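Local structure of putative exported protein (Bordetella pertussis Tohama I, 2PFY) at residues Thr161-Pro166 and Thr174-Ala179; Arg141-Ser146 and Asp178-Ser183; Glu167-Phe172 and Trp193-Tyr198. The protein binds pyroglutamic acid as an extracytoplasmic solute receptor and probably delivers it to a tripartite ATP-independent periplasmic (TRAP) transporter. All blocks are in the same frame, centred on the assembly; numbering follows the deposited sequence.

Contact 1: Thr161-Pro166 and Thr174-Ala179. With PCA (pyroglutamic acid), chain E.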
loop_
_atom_site.group_PDB
_atom_site.type_symbol
_atom_site.label_atom_id
_atom_site.label_comp_id
_atom_site.label_asym_id
_atom_site.label_seq_id
_atom_site.Cartn_x
_atom_site.Cartn_y
_atom_site.Cartn_z
ATOM N N THR A 161 8.454 11.661 9.691
ATOM C CA THR A 161 9.012 10.722 10.625
ATOM C C THR A 161 8.517 9.336 10.163
ATOM O O THR A 161 7.309 9.050 10.184
ATOM C CB THR A 161 8.572 11.069 12.079
ATOM O OG1 THR A 161 8.655 12.512 12.295
ATOM C CG2 THR A 161 9.449 10.369 13.061
ATOM N N THR A 162 9.446 8.512 9.693
ATOM C CA THR A 162 9.106 7.189 9.148
ATOM C C THR A 162 8.705 6.260 10.276
ATOM O O THR A 162 9.478 6.035 11.211
ATOM C CB THR A 162 10.289 6.580 8.339
ATOM O OG1 THR A 162 10.561 7.427 7.231
ATOM C CG2 THR A 162 9.951 5.163 7.804
ATOM N N VAL A 163 7.488 5.728 10.207
ATOM C CA VAL A 163 7.044 4.758 11.206
ATOM C C VAL A 163 6.301 3.660 10.459
ATOM O O VAL A 163 5.370 3.948 9.703
ATOM C CB VAL A 163 6.115 5.392 12.293
ATOM C CG1 VAL A 163 5.678 4.339 13.310
ATOM C CG2 VAL A 163 6.821 6.545 13.041
ATOM N N GLN A 164 6.721 2.412 10.652
ATOM C CA GLN A 164 6.089 1.319 9.933
ATOM C C GLN A 164 4.774 1.023 10.646
ATOM O O GLN A 164 4.626 1.358 11.837
ATOM C CB GLN A 164 7.012 0.082 9.884
ATOM C CG GLN A 164 8.351 0.277 9.078
ATOM C CD GLN A 164 8.139 0.814 7.680
ATOM O OE1 GLN A 164 7.119 0.523 7.032
ATOM N NE2 GLN A 164 9.101 1.610 7.194
ATOM N N THR A 165 3.847 0.359 9.961
ATOM C CA THR A 165 2.469 0.249 10.455
ATOM C C THR A 165 2.287 -0.313 11.891
ATOM O O THR A 165 1.503 0.246 12.684
ATOM C CB THR A 165 1.523 -0.451 9.436
ATOM O OG1 THR A 165 2.063 -0.336 8.090
ATOM C CG2 THR A 165 0.100 0.207 9.485
ATOM N N PRO A 166 2.958 -1.439 12.232
ATOM C CA PRO A 166 2.828 -2.012 13.566
ATOM C C PRO A 166 3.297 -1.131 14.705
ATOM O O PRO A 166 2.934 -1.377 15.838
ATOM C CB PRO A 166 3.756 -3.260 13.494
ATOM C CG PRO A 166 3.741 -3.626 12.014
ATOM C CD PRO A 166 3.825 -2.279 11.369
ATOM N N THR A 174 4.348 7.783 22.585
ATOM C CA THR A 174 5.584 8.370 23.098
ATOM C C THR A 174 5.839 9.733 22.464
ATOM O O THR A 174 6.876 10.340 22.709
ATOM C CB THR A 174 6.782 7.431 22.821
ATOM O OG1 THR A 174 6.923 7.275 21.404
ATOM C CG2 THR A 174 6.542 6.065 23.459
ATOM N N GLY A 175 4.907 10.199 21.635
ATOM C CA GLY A 175 5.000 11.519 21.019
ATOM C C GLY A 175 5.956 11.616 19.856
ATOM O O GLY A 175 6.333 12.712 19.440
ATOM N N VAL A 176 6.350 10.480 19.299
ATOM C CA VAL A 176 7.228 10.495 18.159
ATOM C C VAL A 176 6.487 11.069 16.979
ATOM O O VAL A 176 7.082 11.735 16.142
ATOM C CB VAL A 176 7.817 9.069 17.841
ATOM C CG1 VAL A 176 8.390 8.998 16.407
ATOM C CG2 VAL A 176 8.891 8.703 18.887
ATOM N N ILE A 177 5.182 10.824 16.908
ATOM C CA ILE A 177 4.385 11.398 15.837
ATOM C C ILE A 177 3.108 11.994 16.430
ATOM O O ILE A 177 2.626 11.540 17.458
ATOM C CB ILE A 177 4.062 10.379 14.693
ATOM C CG1 ILE A 177 3.326 9.144 15.243
ATOM C CG2 ILE A 177 5.361 10.033 13.888
ATOM C CD1 ILE A 177 2.786 8.152 14.160
ATOM N N ASP A 178 2.549 12.991 15.753
ATOM C CA ASP A 178 1.336 13.646 16.248
ATOM C C ASP A 178 0.198 13.637 15.231
ATOM O O ASP A 178 -0.928 13.997 15.579
ATOM C CB ASP A 178 1.637 15.093 16.635
ATOM C CG ASP A 178 2.529 15.211 17.863
ATOM O OD1 ASP A 178 2.137 14.806 18.969
ATOM O OD2 ASP A 178 3.640 15.739 17.718
ATOM N N ALA A 179 0.493 13.243 13.989
ATOM C CA ALA A 179 -0.482 13.207 12.883
ATOM C C ALA A 179 -0.050 12.172 11.826
ATOM O O ALA A 179 1.124 11.804 11.740
ATOM C CB ALA A 179 -0.620 14.607 12.211
HETATM N N PCA E . -1.957 1.637 5.317
HETATM C CA PCA E . -0.504 1.413 5.130
HETATM C CB PCA E . -0.079 1.954 3.787
HETATM C CG PCA E . -1.298 2.589 3.186
HETATM C CD PCA E . -2.400 2.329 4.158
HETATM O OE PCA E . -3.574 2.629 3.963
HETATM C C PCA E . 0.279 2.091 6.238
HETATM O O PCA E . 1.475 1.871 6.464
HETATM O OXT PCA E . -0.305 2.894 6.942
#
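T161 meets V176 and I177 entirely through carbon, although it carries a hydroxyl, while a few residues further on the same segment turns another threonine hydroxyl to the ligand. The methyl of T161 does the touching on V176: CG2 lies anti to the backbone N and comes within 3.8 Å of V176 CG1, the two side chains crossing obliquely. OG1, beside the backbone N, bonds back to the carbonyl O of V159 instead. T161 CB also rests against I177, 3.8 Å from its CG2.

That same I177 methyl is shared with V163. Here the side chains reach toward each other tip to tip, V163 CG2 lying 3.9 Å from I177 CG2. In I177 a chi1 of 58° puts CG1 between the backbone N and the carbonyl carbon, with CG2 beside the backbone N, where it meets both T161 and V163. The side chain also packs on A171 and F172 of helix 168-173. At the end of that helix G175, with a phi of 77°, closes a Schellman motif, after which V176 and I177 turn their side chains to T161 and V163.

Beyond V163 the first segment leaves the methyl cluster and enters the pocket. T165 OG1 donates to pyroglutamate O over 2.8 Å and is also bonded to Q10 NE2, so two partners fix the hydroxyl.

With only 159 Å² buried and aliphatic carbons alone in close touch, the joint between the two segments is non-directional: shape holds it, and the backbone polar groups look to others, V163 to A144 and I177 to A171. The hydrogen bond to the ligand carboxylate comes from T165, whose hydroxyl is also held by Q10.

Contact 2: Arg141-Ser146 and Asp178-Ser183. With PCA (pyroglutamic acid), chain E.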
loop_
_atom_site.group_PDB
_atom_site.type_symbol
_atom_site.label_atom_id
_atom_site.label_comp_id
_atom_site.label_asym_id
_atom_site.label_seq_id
_atom_site.Cartn_x
_atom_site.Cartn_y
_atom_site.Cartn_z
ATOM N N ARG A 141 5.157 16.770 13.696
ATOM C CA ARG A 141 5.809 15.455 13.531
ATOM C C ARG A 141 4.788 14.561 12.855
ATOM O O ARG A 141 3.805 14.157 13.455
ATOM C CB ARG A 141 6.219 14.870 14.880
ATOM C CG ARG A 141 7.217 15.771 15.648
ATOM C CD ARG A 141 7.390 15.300 17.105
ATOM N NE ARG A 141 8.503 15.991 17.768
ATOM C CZ ARG A 141 9.014 15.645 18.947
ATOM N NH1 ARG A 141 8.539 14.596 19.595
ATOM N NH2 ARG A 141 10.009 16.348 19.475
ATOM N N PHE A 142 4.990 14.337 11.574
ATOM C CA PHE A 142 3.939 13.756 10.765
ATOM C C PHE A 142 4.460 12.406 10.258
ATOM O O PHE A 142 5.540 12.324 9.664
ATOM C CB PHE A 142 3.593 14.713 9.625
ATOM C CG PHE A 142 2.336 14.340 8.863
ATOM C CD1 PHE A 142 1.133 15.012 9.105
ATOM C CD2 PHE A 142 2.360 13.311 7.898
ATOM C CE1 PHE A 142 -0.019 14.679 8.386
ATOM C CE2 PHE A 142 1.195 12.949 7.187
ATOM C CZ PHE A 142 0.011 13.630 7.426
ATOM N N ARG A 143 3.710 11.346 10.523
ATOM C CA ARG A 143 4.122 10.006 10.089
ATOM C C ARG A 143 4.284 9.897 8.581
ATOM O O ARG A 143 3.386 10.285 7.822
ATOM C CB ARG A 143 3.101 8.953 10.536
ATOM C CG ARG A 143 3.479 7.521 10.077
ATOM C CD ARG A 143 2.395 6.533 10.324
ATOM N NE ARG A 143 2.816 5.234 9.783
ATOM C CZ ARG A 143 2.064 4.460 9.009
ATOM N NH1 ARG A 143 0.808 4.811 8.755
ATOM N NH2 ARG A 143 2.557 3.300 8.534
ATOM N N ALA A 144 5.419 9.353 8.144
ATOM C CA ALA A 144 5.597 8.932 6.746
ATOM C C ALA A 144 5.791 7.414 6.742
ATOM O O ALA A 144 6.196 6.860 7.745
ATOM C CB ALA A 144 6.837 9.599 6.125
ATOM N N TYR A 145 5.490 6.742 5.627
ATOM C CA TYR A 145 5.612 5.277 5.607
ATOM C C TYR A 145 6.290 4.735 4.358
ATOM O O TYR A 145 6.319 3.517 4.124
ATOM C CB TYR A 145 4.258 4.591 5.861
ATOM C CG TYR A 145 3.157 4.905 4.880
ATOM C CD1 TYR A 145 3.248 4.506 3.541
ATOM C CD2 TYR A 145 1.991 5.566 5.299
ATOM C CE1 TYR A 145 2.246 4.777 2.656
ATOM C CE2 TYR A 145 0.970 5.857 4.401
ATOM C CZ TYR A 145 1.103 5.465 3.077
ATOM O OH TYR A 145 0.126 5.710 2.148
ATOM N N SER A 146 6.835 5.655 3.569
ATOM C CA SER A 146 7.444 5.360 2.267
ATOM C C SER A 146 8.274 6.592 1.865
ATOM O O SER A 146 8.139 7.669 2.482
ATOM C CB SER A 146 6.353 5.058 1.228
ATOM O OG SER A 146 5.542 6.205 0.986
ATOM N N ASP A 178 2.549 12.991 15.753
ATOM C CA ASP A 178 1.336 13.646 16.248
ATOM C C ASP A 178 0.198 13.637 15.231
ATOM O O ASP A 178 -0.928 13.997 15.579
ATOM C CB ASP A 178 1.637 15.093 16.635
ATOM C CG ASP A 178 2.529 15.211 17.863
ATOM O OD1 ASP A 178 2.137 14.806 18.969
ATOM O OD2 ASP A 178 3.640 15.739 17.718
ATOM N N ALA A 179 0.493 13.243 13.989
ATOM C CA ALA A 179 -0.482 13.207 12.883
ATOM C C ALA A 179 -0.050 12.172 11.826
ATOM O O ALA A 179 1.124 11.804 11.740
ATOM C CB ALA A 179 -0.620 14.607 12.211
HETATM N N MSE A 180 -0.978 11.703 11.006
HETATM C CA MSE A 180 -0.552 10.744 9.976
HETATM C C MSE A 180 -1.481 10.776 8.786
HETATM O O MSE A 180 -2.552 11.437 8.804
HETATM C CB MSE A 180 -0.460 9.332 10.588
HETATM C CG MSE A 180 -1.762 8.824 11.122
HETATM SE SE MSE A 180 -1.616 6.935 11.486
HETATM C CE MSE A 180 -3.534 6.598 12.142
ATOM N N LEU A 181 -1.068 10.057 7.750
ATOM C CA LEU A 181 -1.848 9.926 6.550
ATOM C C LEU A 181 -1.893 8.446 6.258
ATOM O O LEU A 181 -0.835 7.793 6.162
ATOM C CB LEU A 181 -1.196 10.663 5.374
ATOM C CG LEU A 181 -1.864 10.416 4.004
ATOM C CD1 LEU A 181 -2.152 11.702 3.205
ATOM C CD2 LEU A 181 -1.000 9.465 3.158
ATOM N N THR A 182 -3.110 7.914 6.165
ATOM C CA THR A 182 -3.312 6.473 5.944
ATOM C C THR A 182 -4.787 6.233 5.683
ATOM O O THR A 182 -5.604 7.155 5.871
ATOM C CB THR A 182 -2.757 5.578 7.123
ATOM O OG1 THR A 182 -2.724 4.203 6.713
ATOM C CG2 THR A 182 -3.579 5.702 8.458
ATOM N N SER A 183 -5.128 5.001 5.283
ATOM C CA SER A 183 -6.493 4.645 4.957
ATOM C C SER A 183 -7.323 4.485 6.229
ATOM O O SER A 183 -6.769 4.321 7.364
ATOM C CB SER A 183 -6.533 3.306 4.201
ATOM O OG SER A 183 -5.992 2.308 5.058
HETATM N N PCA E . -1.957 1.637 5.317
HETATM C CA PCA E . -0.504 1.413 5.130
HETATM C CB PCA E . -0.079 1.954 3.787
HETATM C CG PCA E . -1.298 2.589 3.186
HETATM C CD PCA E . -2.400 2.329 4.158
HETATM O OE PCA E . -3.574 2.629 3.963
HETATM C C PCA E . 0.279 2.091 6.238
HETATM O O PCA E . 1.475 1.871 6.464
HETATM O OXT PCA E . -0.305 2.894 6.942
HETATM O O HOH W 1 1.277 8.314 7.578
#
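F142 and A179 make the single backbone bridge where strand 141-144 runs alongside the chain leading into strand 180-182, the two strands 26° from parallel and their far ends opening into the pyroglutamate site. R141 O takes the N-H of D178 over 2.9 Å at a nearly straight 170°, and R143 N answers with a bond to A179 O. One residue further a water replaces the direct link, donating to R143 O and accepting from L181 N. The F142 ring lies with one face over A179 O and the M180 CA, its CD1 3.6 Å from A179 CB.

R143 runs extended from CG to NE and sends both terminal nitrogens to the ligand carboxylate: NH1 to OXT at 2.9 Å, NH2 to O at 2.7 Å. NE is held by V163 O, which helps fix the guanidinium. T182 OG1 donates to OXT as well, and S183 grips the ring carbonyl OE twice, through N and through OG. Y145 covers pyroglutamate CB with a ring face, while L181 O lies in plane at the ring edge, 3.2 Å from Y145 CE2.

Strand 141-144 is flanked by 159-162, paired to it in parallel, and strand 180-182 continues into the antiparallel pairing with 124-127. Helix 168-173 packs on R143 and M180 through V168, and helix 147-155 reaches L181 through M152.

Contact 3: Glu167-Phe172 and Trp193-Tyr198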
loop_
_atom_site.group_PDB
_atom_site.type_symbol
_atom_site.label_atom_id
_atom_site.label_comp_id
_atom_site.label_asym_id
_atom_site.label_seq_id
_atom_site.Cartn_x
_atom_site.Cartn_y
_atom_site.Cartn_z
ATOM N N GLU A 167 4.128 -0.139 14.423
ATOM C CA GLU A 167 4.710 0.723 15.457
ATOM C C GLU A 167 3.917 2.039 15.634
ATOM O O GLU A 167 4.292 2.882 16.462
ATOM C CB GLU A 167 6.145 1.072 15.072
ATOM C CG GLU A 167 7.171 -0.060 15.349
ATOM C CD GLU A 167 7.010 -1.224 14.439
ATOM O OE1 GLU A 167 6.927 -1.008 13.211
ATOM O OE2 GLU A 167 6.988 -2.361 14.943
ATOM N N VAL A 168 2.850 2.219 14.852
ATOM C CA VAL A 168 2.100 3.495 14.853
ATOM C C VAL A 168 1.535 3.826 16.244
ATOM O O VAL A 168 1.774 4.931 16.730
ATOM C CB VAL A 168 1.032 3.552 13.758
ATOM C CG1 VAL A 168 -0.029 4.699 14.004
ATOM C CG2 VAL A 168 1.671 3.671 12.401
ATOM N N PRO A 169 0.792 2.883 16.890
ATOM C CA PRO A 169 0.275 3.221 18.241
ATOM C C PRO A 169 1.378 3.614 19.242
ATOM O O PRO A 169 1.236 4.606 19.948
ATOM C CB PRO A 169 -0.470 1.952 18.687
ATOM C CG PRO A 169 -0.847 1.239 17.324
ATOM C CD PRO A 169 0.386 1.527 16.459
ATOM N N GLN A 170 2.466 2.858 19.286
ATOM C CA GLN A 170 3.642 3.216 20.102
ATOM C C GLN A 170 4.136 4.617 19.820
ATOM O O GLN A 170 4.396 5.402 20.767
ATOM C CB GLN A 170 4.812 2.284 19.753
ATOM C CG GLN A 170 4.869 1.022 20.548
ATOM C CD GLN A 170 5.512 1.233 21.890
ATOM O OE1 GLN A 170 6.266 2.187 22.091
ATOM N NE2 GLN A 170 5.212 0.337 22.828
ATOM N N ALA A 171 4.307 4.916 18.532
ATOM C CA ALA A 171 4.862 6.191 18.089
ATOM C C ALA A 171 3.989 7.379 18.546
ATOM O O ALA A 171 4.526 8.395 18.984
ATOM C CB ALA A 171 5.089 6.211 16.566
ATOM N N PHE A 172 2.668 7.244 18.452
ATOM C CA PHE A 172 1.756 8.247 19.034
ATOM C C PHE A 172 1.839 8.372 20.544
ATOM O O PHE A 172 1.749 9.478 21.078
ATOM C CB PHE A 172 0.303 7.981 18.660
ATOM C CG PHE A 172 -0.087 8.588 17.361
ATOM C CD1 PHE A 172 -0.056 7.828 16.186
ATOM C CD2 PHE A 172 -0.462 9.930 17.291
ATOM C CE1 PHE A 172 -0.412 8.403 14.957
ATOM C CE2 PHE A 172 -0.805 10.512 16.083
ATOM C CZ PHE A 172 -0.790 9.752 14.912
ATOM N N TRP A 193 -8.855 5.564 16.851
ATOM C CA TRP A 193 -9.643 6.431 17.764
ATOM C C TRP A 193 -9.062 6.505 19.184
ATOM O O TRP A 193 -9.397 7.442 19.917
ATOM C CB TRP A 193 -11.101 5.999 17.846
ATOM C CG TRP A 193 -11.305 4.487 18.097
ATOM C CD1 TRP A 193 -11.343 3.852 19.306
ATOM C CD2 TRP A 193 -11.482 3.475 17.093
ATOM N NE1 TRP A 193 -11.564 2.498 19.119
ATOM C CE2 TRP A 193 -11.650 2.248 17.762
ATOM C CE3 TRP A 193 -11.543 3.501 15.685
ATOM C CZ2 TRP A 193 -11.862 1.036 17.075
ATOM C CZ3 TRP A 193 -11.749 2.290 14.992
ATOM C CH2 TRP A 193 -11.906 1.076 15.699
ATOM N N ASP A 194 -8.199 5.565 19.574
ATOM C CA ASP A 194 -7.556 5.627 20.908
ATOM C C ASP A 194 -6.442 6.674 20.981
ATOM O O ASP A 194 -6.022 7.058 22.075
ATOM C CB ASP A 194 -6.984 4.271 21.328
ATOM C CG ASP A 194 -8.059 3.257 21.677
ATOM O OD1 ASP A 194 -9.184 3.643 22.006
ATOM O OD2 ASP A 194 -7.775 2.056 21.649
ATOM N N TYR A 195 -5.967 7.147 19.832
ATOM C CA TYR A 195 -4.811 8.031 19.830
ATOM C C TYR A 195 -4.879 9.277 18.967
ATOM O O TYR A 195 -4.059 10.199 19.137
ATOM C CB TYR A 195 -3.499 7.219 19.631
ATOM C CG TYR A 195 -3.424 6.371 18.379
ATOM C CD1 TYR A 195 -3.156 6.956 17.143
ATOM C CD2 TYR A 195 -3.623 4.971 18.424
ATOM C CE1 TYR A 195 -3.060 6.183 15.968
ATOM C CE2 TYR A 195 -3.503 4.183 17.249
ATOM C CZ TYR A 195 -3.217 4.799 16.033
ATOM O OH TYR A 195 -3.145 4.062 14.859
ATOM N N VAL A 196 -5.851 9.337 18.051
ATOM C CA VAL A 196 -6.129 10.554 17.292
ATOM C C VAL A 196 -7.611 10.872 17.379
ATOM O O VAL A 196 -8.396 10.011 17.786
ATOM C CB VAL A 196 -5.730 10.469 15.791
ATOM C CG1 VAL A 196 -4.308 10.967 15.603
ATOM C CG2 VAL A 196 -5.977 9.023 15.195
ATOM N N LYS A 197 -7.996 12.094 16.999
ATOM C CA LYS A 197 -9.392 12.521 17.137
ATOM C C LYS A 197 -10.116 12.906 15.859
ATOM O O LYS A 197 -11.338 12.785 15.786
ATOM C CB LYS A 197 -9.501 13.688 18.133
ATOM C CG LYS A 197 -9.812 13.234 19.547
ATOM C CD LYS A 197 -8.633 12.454 20.163
ATOM C CE LYS A 197 -9.127 11.206 20.940
ATOM N NZ LYS A 197 -8.058 10.188 21.202
ATOM N N TYR A 198 -9.389 13.428 14.884
ATOM C CA TYR A 198 -9.998 13.910 13.628
ATOM C C TYR A 198 -9.520 13.090 12.449
ATOM O O TYR A 198 -8.335 12.847 12.334
ATOM C CB TYR A 198 -9.625 15.388 13.383
ATOM C CG TYR A 198 -10.160 16.260 14.484
ATOM C CD1 TYR A 198 -11.424 16.845 14.388
ATOM C CD2 TYR A 198 -9.440 16.440 15.655
ATOM C CE1 TYR A 198 -11.936 17.620 15.434
ATOM C CE2 TYR A 198 -9.948 17.233 16.711
ATOM C CZ TYR A 198 -11.188 17.806 16.591
ATOM O OH TYR A 198 -11.670 18.590 17.650
#
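The rings of F172 and Y195 form an offset stack, centroids 4.7 Å apart and planes 29° from parallel. Y195 CD1 sits over one face of the F172 ring, displaced toward its rim, and the closest carbons are F172 CD1 and Y195 CD1 at 3.4 Å. Although the rings are not far from parallel, the two side chains cross at about a right angle. The overlap falls on CD1 and CE1 of the tyrosine. The first torsion of Y195 puts CG between its own backbone N and carbonyl carbon (chi1 57°), and the bond from CA to CB already heads toward the helix.

V168, one turn before F172 on the helix, touches both rings. Its CG1 lies in plane at the edge of the F172 ring and is 3.3 Å from Y195 OH, coming in across the tyrosine at about a right angle. P169 takes a further part of that ring: its CA is over one face, and P169 CG lies 4.0 Å from Y195 CE2. On the F172 side V196 crosses at about a right angle, with V196 CG1 3.6 Å from F172 CE2. M180 of strand 180-182 is touched by V168, F172 and Y195 alike, so the cluster rests on that strand.

The contact between helix and loop is made almost wholly by side chains, burying 233 Å² in all. The Y195 hydroxyl lies against V168 and is hydrogen-bonded to S190 OG, a bond that satisfies it beside its apolar neighbours. Dispersion and ring stacking therefore hold helix 168-173 to the loop before strand 198-201, while the polar end of the tyrosine is met by a serine from outside the two segments.

How the contacts relate
The three contacts lie on the same side of the chain's centre. The centres of contacts 1 and 2 are about 7 Å apart, those of contacts 1 and 3 about 8 Å, and those of contacts 2 and 3 about 10 Å. Along the chain, strand 141-144 comes first, then strand 159-162, helix 168-173, strand 180-182 and the loop before 198-201. The helix thus lies in the chain between two strands that both neighbour strand 141-144. Contacts 1 and 2 share D178 and A179 and both touch pyroglutamate; contact 3 adjoins both, F172 packing on I177 and V168 on R143, so pocket residue R143 is in direct packing contact with the helix of contact 3.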